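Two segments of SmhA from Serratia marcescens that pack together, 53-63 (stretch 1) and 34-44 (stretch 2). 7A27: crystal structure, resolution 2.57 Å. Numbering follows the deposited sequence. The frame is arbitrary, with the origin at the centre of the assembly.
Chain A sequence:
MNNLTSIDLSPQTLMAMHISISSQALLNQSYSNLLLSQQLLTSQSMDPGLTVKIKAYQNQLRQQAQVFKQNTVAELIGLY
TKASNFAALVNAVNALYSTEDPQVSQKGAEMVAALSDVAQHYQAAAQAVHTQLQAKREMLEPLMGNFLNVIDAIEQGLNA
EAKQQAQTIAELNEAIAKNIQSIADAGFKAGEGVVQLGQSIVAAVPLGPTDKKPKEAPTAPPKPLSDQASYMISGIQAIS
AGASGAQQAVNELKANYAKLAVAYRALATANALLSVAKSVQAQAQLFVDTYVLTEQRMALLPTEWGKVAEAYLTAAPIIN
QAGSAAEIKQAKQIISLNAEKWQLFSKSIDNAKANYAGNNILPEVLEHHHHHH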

# COMPACT_ATOMS: atom_id res chain seq x y z
N LYS A 53 -10.71 -13.63 -23.50
CA LYS A 53 -10.30 -12.26 -23.10
C LYS A 53 -10.33 -12.14 -21.57
O LYS A 53 -9.40 -11.48 -21.03
CB LYS A 53 -11.15 -11.17 -23.77
CG LYS A 53 -11.26 -11.28 -25.29
CD LYS A 53 -11.47 -10.00 -26.08
CE LYS A 53 -10.26 -9.09 -26.01
NZ LYS A 53 -10.15 -8.20 -27.20
N ILE A 54 -11.32 -12.76 -20.92
CA ILE A 54 -11.46 -12.79 -19.43
C ILE A 54 -10.33 -13.65 -18.84
O ILE A 54 -9.57 -13.12 -18.01
CB ILE A 54 -12.85 -13.29 -18.99
CG1 ILE A 54 -13.98 -12.39 -19.49
CG2 ILE A 54 -12.90 -13.44 -17.47
CD1 ILE A 54 -15.36 -12.99 -19.35
N LYS A 55 -10.22 -14.92 -19.24
CA LYS A 55 -9.17 -15.86 -18.76
C LYS A 55 -7.78 -15.23 -18.91
O LYS A 55 -6.97 -15.39 -17.99
CB LYS A 55 -9.22 -17.19 -19.51
CG LYS A 55 -10.35 -18.13 -19.12
CD LYS A 55 -10.38 -19.42 -19.93
CE LYS A 55 -11.52 -20.35 -19.55
NZ LYS A 55 -11.67 -21.47 -20.51
N ALA A 56 -7.51 -14.54 -20.03
CA ALA A 56 -6.22 -13.88 -20.34
C ALA A 56 -5.98 -12.73 -19.37
O ALA A 56 -4.85 -12.60 -18.88
CB ALA A 56 -6.18 -13.37 -21.76
N TYR A 57 -7.01 -11.91 -19.12
CA TYR A 57 -6.93 -10.74 -18.21
C TYR A 57 -6.77 -11.24 -16.77
O TYR A 57 -5.90 -10.72 -16.05
CB TYR A 57 -8.16 -9.85 -18.36
CG TYR A 57 -8.18 -8.58 -17.54
CD1 TYR A 57 -7.16 -7.64 -17.63
CD2 TYR A 57 -9.27 -8.26 -16.76
CE1 TYR A 57 -7.21 -6.45 -16.92
CE2 TYR A 57 -9.34 -7.07 -16.05
CZ TYR A 57 -8.31 -6.16 -16.13
OH TYR A 57 -8.40 -5.00 -15.43
N GLN A 58 -7.57 -12.22 -16.36
CA GLN A 58 -7.53 -12.77 -14.99
C GLN A 58 -6.13 -13.34 -14.73
O GLN A 58 -5.60 -13.12 -13.62
CB GLN A 58 -8.65 -13.81 -14.79
CG GLN A 58 -8.88 -14.17 -13.34
CD GLN A 58 -10.17 -14.93 -13.13
OE1 GLN A 58 -10.63 -15.67 -13.99
NE2 GLN A 58 -10.73 -14.76 -11.94
N ASN A 59 -5.55 -14.00 -15.73
CA ASN A 59 -4.19 -14.61 -15.65
C ASN A 59 -3.15 -13.49 -15.51
O ASN A 59 -2.33 -13.56 -14.59
CB ASN A 59 -3.84 -15.47 -16.86
CG ASN A 59 -2.55 -16.22 -16.61
OD1 ASN A 59 -1.53 -15.89 -17.21
ND2 ASN A 59 -2.57 -17.17 -15.67
N GLN A 60 -3.22 -12.47 -16.37
CA GLN A 60 -2.24 -11.37 -16.40
C GLN A 60 -2.28 -10.60 -15.07
O GLN A 60 -1.22 -10.13 -14.64
CB GLN A 60 -2.44 -10.57 -17.70
CG GLN A 60 -1.38 -9.50 -17.94
CD GLN A 60 0.06 -9.97 -18.00
OE1 GLN A 60 0.92 -9.51 -17.23
NE2 GLN A 60 0.34 -10.88 -18.93
N LEU A 61 -3.44 -10.53 -14.41
CA LEU A 61 -3.61 -9.83 -13.09
C LEU A 61 -2.98 -10.66 -11.96
O LEU A 61 -2.30 -10.06 -11.12
CB LEU A 61 -5.09 -9.59 -12.80
CG LEU A 61 -5.75 -8.44 -13.55
CD1 LEU A 61 -7.25 -8.47 -13.34
CD2 LEU A 61 -5.17 -7.09 -13.14
N ARG A 62 -3.20 -11.97 -11.94
CA ARG A 62 -2.61 -12.86 -10.90
C ARG A 62 -1.08 -12.78 -10.99
O ARG A 62 -0.45 -12.76 -9.92
CB ARG A 62 -3.16 -14.28 -11.04
CG ARG A 62 -4.64 -14.36 -10.74
CD ARG A 62 -5.28 -15.61 -11.28
NE ARG A 62 -4.90 -16.80 -10.54
CZ ARG A 62 -5.55 -17.26 -9.48
NH1 ARG A 62 -6.61 -16.62 -9.01
NH2 ARG A 62 -5.11 -18.35 -8.89
N GLN A 63 -0.51 -12.70 -12.20
CA GLN A 63 0.96 -12.56 -12.39
C GLN A 63 1.41 -11.27 -11.69
O GLN A 63 2.37 -11.34 -10.92
CB GLN A 63 1.39 -12.55 -13.86
CG GLN A 63 1.03 -13.82 -14.62
CD GLN A 63 1.59 -13.87 -16.02
OE1 GLN A 63 2.66 -13.38 -16.31
NE2 GLN A 63 0.87 -14.52 -16.93
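Stretch 2 (34-44) LLLSQQLLTSQ

When a helix ends, its last carbonyls, and those of the loop that follows, lack helical partners, and long polar side chains of a neighbouring helix often reach across to them. The contact between residues 34-44 and 53-63 of SmhA is a compact example. Stretch 1 is helical throughout, whereas stretch 2 begins as the last turn of a helix and continues as a loop, extended from Gln-38 to Leu-41. The two run antiparallel: the CA atoms of Leu-36 and Arg-62 lie 5.6 Å apart, those of Leu-40 and Gln-58 7.3 Å, and those of Leu-41 and Lys-55 6.4 Å.

Leu-34 does not touch the partner helix, but its O accepts a hydrogen bond from N of Gln-38 at 3.0 Å, closing the final turn. Leu-35, in the m,t rotamer, points toward stretch 1 and sets its CD2 4.3 Å from CD1 of Leu-61, an apolar contact on the buried side. Leu-36 starts sideways, yet its CD2 comes within 3.8 Å of CB of Arg-62, and its CA lies over one face of that residue's guanidinium. Ser-37 turns away.

At Gln-38 the backbone leaves helical geometry (phi/psi -52/128°). Its carbonyl O lies at the edge of the guanidinium and accepts a weak hydrogen bond from NH1 of Arg-62 at 3.0 Å. NH1 is also 3.2 Å from O of Leu-35, so the arginine tip sits among carbonyls where the helix gives out. The side chain of Gln-38 folds back along its own loop, NE2 of Gln-38 donating to O of Gln-39 at 3.0 Å.

The CA-to-CB bond of Gln-39 points away, and the residue offers its backbone instead: its O takes a weak hydrogen bond from NE2 of Gln-58 at 3.3 Å. Leu-40 then lays CD2 over the guanidinium face opposite Leu-36, 3.7 Å from CD of Arg-62.

Leu-41 completes the pairing with Gln-58, its N donating to OE1 at 3.2 Å. One carboxamide thus both donates to and accepts from the extended backbone, as a neighbouring strand might. Water 1 reinforces the link, donating to O of Leu-41 at 3.1 Å and to OE1 of Gln-58 at 3.3 Å. The CA-to-CB bond of Leu-41 points toward the helix, with CD2 3.9 Å from CG2 of Ile-54.

Beyond this, Lys-55, nearly fully extended, follows the chain. Its NZ makes a weak hydrogen bond to O of Thr-42 at 3.3 Å, lies 3.5 Å from O of Ser-43, and ends 3.2 Å from CG of Gln-44.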

# COMPACT_ATOMS: atom_id res chain seq x y z
N LEU A 34 -6.60 -10.91 -2.75
CA LEU A 34 -7.99 -11.09 -3.22
C LEU A 34 -7.95 -11.61 -4.66
O LEU A 34 -8.67 -12.55 -4.96
CB LEU A 34 -8.75 -9.77 -3.10
CG LEU A 34 -10.22 -9.83 -3.49
CD1 LEU A 34 -11.04 -10.66 -2.52
CD2 LEU A 34 -10.80 -8.44 -3.58
N LEU A 35 -7.12 -11.02 -5.53
CA LEU A 35 -6.98 -11.42 -6.95
C LEU A 35 -6.47 -12.86 -7.08
O LEU A 35 -6.89 -13.55 -8.07
CB LEU A 35 -6.00 -10.48 -7.64
CG LEU A 35 -6.58 -9.14 -8.07
CD1 LEU A 35 -5.45 -8.23 -8.50
CD2 LEU A 35 -7.59 -9.33 -9.19
N LEU A 36 -5.62 -13.30 -6.14
CA LEU A 36 -4.98 -14.64 -6.14
C LEU A 36 -5.89 -15.68 -5.49
O LEU A 36 -5.64 -16.87 -5.74
CB LEU A 36 -3.63 -14.56 -5.42
CG LEU A 36 -2.57 -13.74 -6.13
CD1 LEU A 36 -1.42 -13.38 -5.21
CD2 LEU A 36 -2.06 -14.47 -7.36
N SER A 37 -6.86 -15.27 -4.66
CA SER A 37 -7.80 -16.18 -3.95
C SER A 37 -9.02 -16.43 -4.83
O SER A 37 -9.59 -17.53 -4.76
CB SER A 37 -8.20 -15.62 -2.60
OG SER A 37 -7.06 -15.44 -1.78
N GLN A 38 -9.39 -15.44 -5.61
CA GLN A 38 -10.56 -15.48 -6.52
C GLN A 38 -10.47 -16.73 -7.40
O GLN A 38 -9.43 -16.94 -8.00
CB GLN A 38 -10.61 -14.20 -7.37
CG GLN A 38 -11.72 -14.18 -8.42
CD GLN A 38 -13.08 -14.42 -7.82
OE1 GLN A 38 -13.49 -13.77 -6.87
NE2 GLN A 38 -13.79 -15.38 -8.39
N GLN A 39 -11.55 -17.51 -7.42
CA GLN A 39 -11.77 -18.67 -8.29
C GLN A 39 -11.56 -18.20 -9.74
O GLN A 39 -12.07 -17.13 -10.08
CB GLN A 39 -13.21 -19.14 -8.05
CG GLN A 39 -13.54 -20.57 -8.46
CD GLN A 39 -15.02 -20.89 -8.45
OE1 GLN A 39 -15.87 -20.02 -8.65
NE2 GLN A 39 -15.34 -22.17 -8.27
N LEU A 40 -10.81 -18.93 -10.54
CA LEU A 40 -10.60 -18.68 -12.00
C LEU A 40 -11.89 -19.05 -12.74
O LEU A 40 -12.75 -19.76 -12.16
CB LEU A 40 -9.44 -19.54 -12.50
CG LEU A 40 -8.03 -19.12 -12.05
CD1 LEU A 40 -7.08 -20.29 -11.98
CD2 LEU A 40 -7.49 -18.04 -12.97
N LEU A 41 -12.03 -18.58 -13.98
CA LEU A 41 -13.15 -18.95 -14.87
C LEU A 41 -12.70 -20.22 -15.59
O LEU A 41 -11.66 -20.13 -16.26
CB LEU A 41 -13.45 -17.81 -15.84
CG LEU A 41 -14.53 -18.08 -16.88
CD1 LEU A 41 -15.86 -18.34 -16.20
CD2 LEU A 41 -14.64 -16.94 -17.86
N THR A 42 -13.39 -21.34 -15.43
CA THR A 42 -13.00 -22.63 -16.07
C THR A 42 -13.87 -22.85 -17.32
O THR A 42 -13.32 -23.27 -18.35
CB THR A 42 -13.05 -23.82 -15.08
OG1 THR A 42 -14.36 -24.38 -14.98
CG2 THR A 42 -12.56 -23.48 -13.69
N SER A 43 -15.17 -22.56 -17.22
CA SER A 43 -16.22 -22.83 -18.25
C SER A 43 -15.73 -22.54 -19.67
O SER A 43 -15.12 -21.49 -19.90
CB SER A 43 -17.48 -22.06 -17.95
OG SER A 43 -18.46 -22.32 -18.94
N GLN A 44 -16.02 -23.46 -20.59
CA GLN A 44 -15.73 -23.33 -22.05
C GLN A 44 -17.03 -23.64 -22.81
O GLN A 44 -16.96 -24.20 -23.92
CB GLN A 44 -14.59 -24.26 -22.43
CG GLN A 44 -13.24 -23.86 -21.86
CD GLN A 44 -12.25 -24.99 -21.94
OE1 GLN A 44 -12.61 -26.14 -22.17
NE2 GLN A 44 -10.97 -24.68 -21.72
O HOH W 1 -9.42 -17.97 -15.97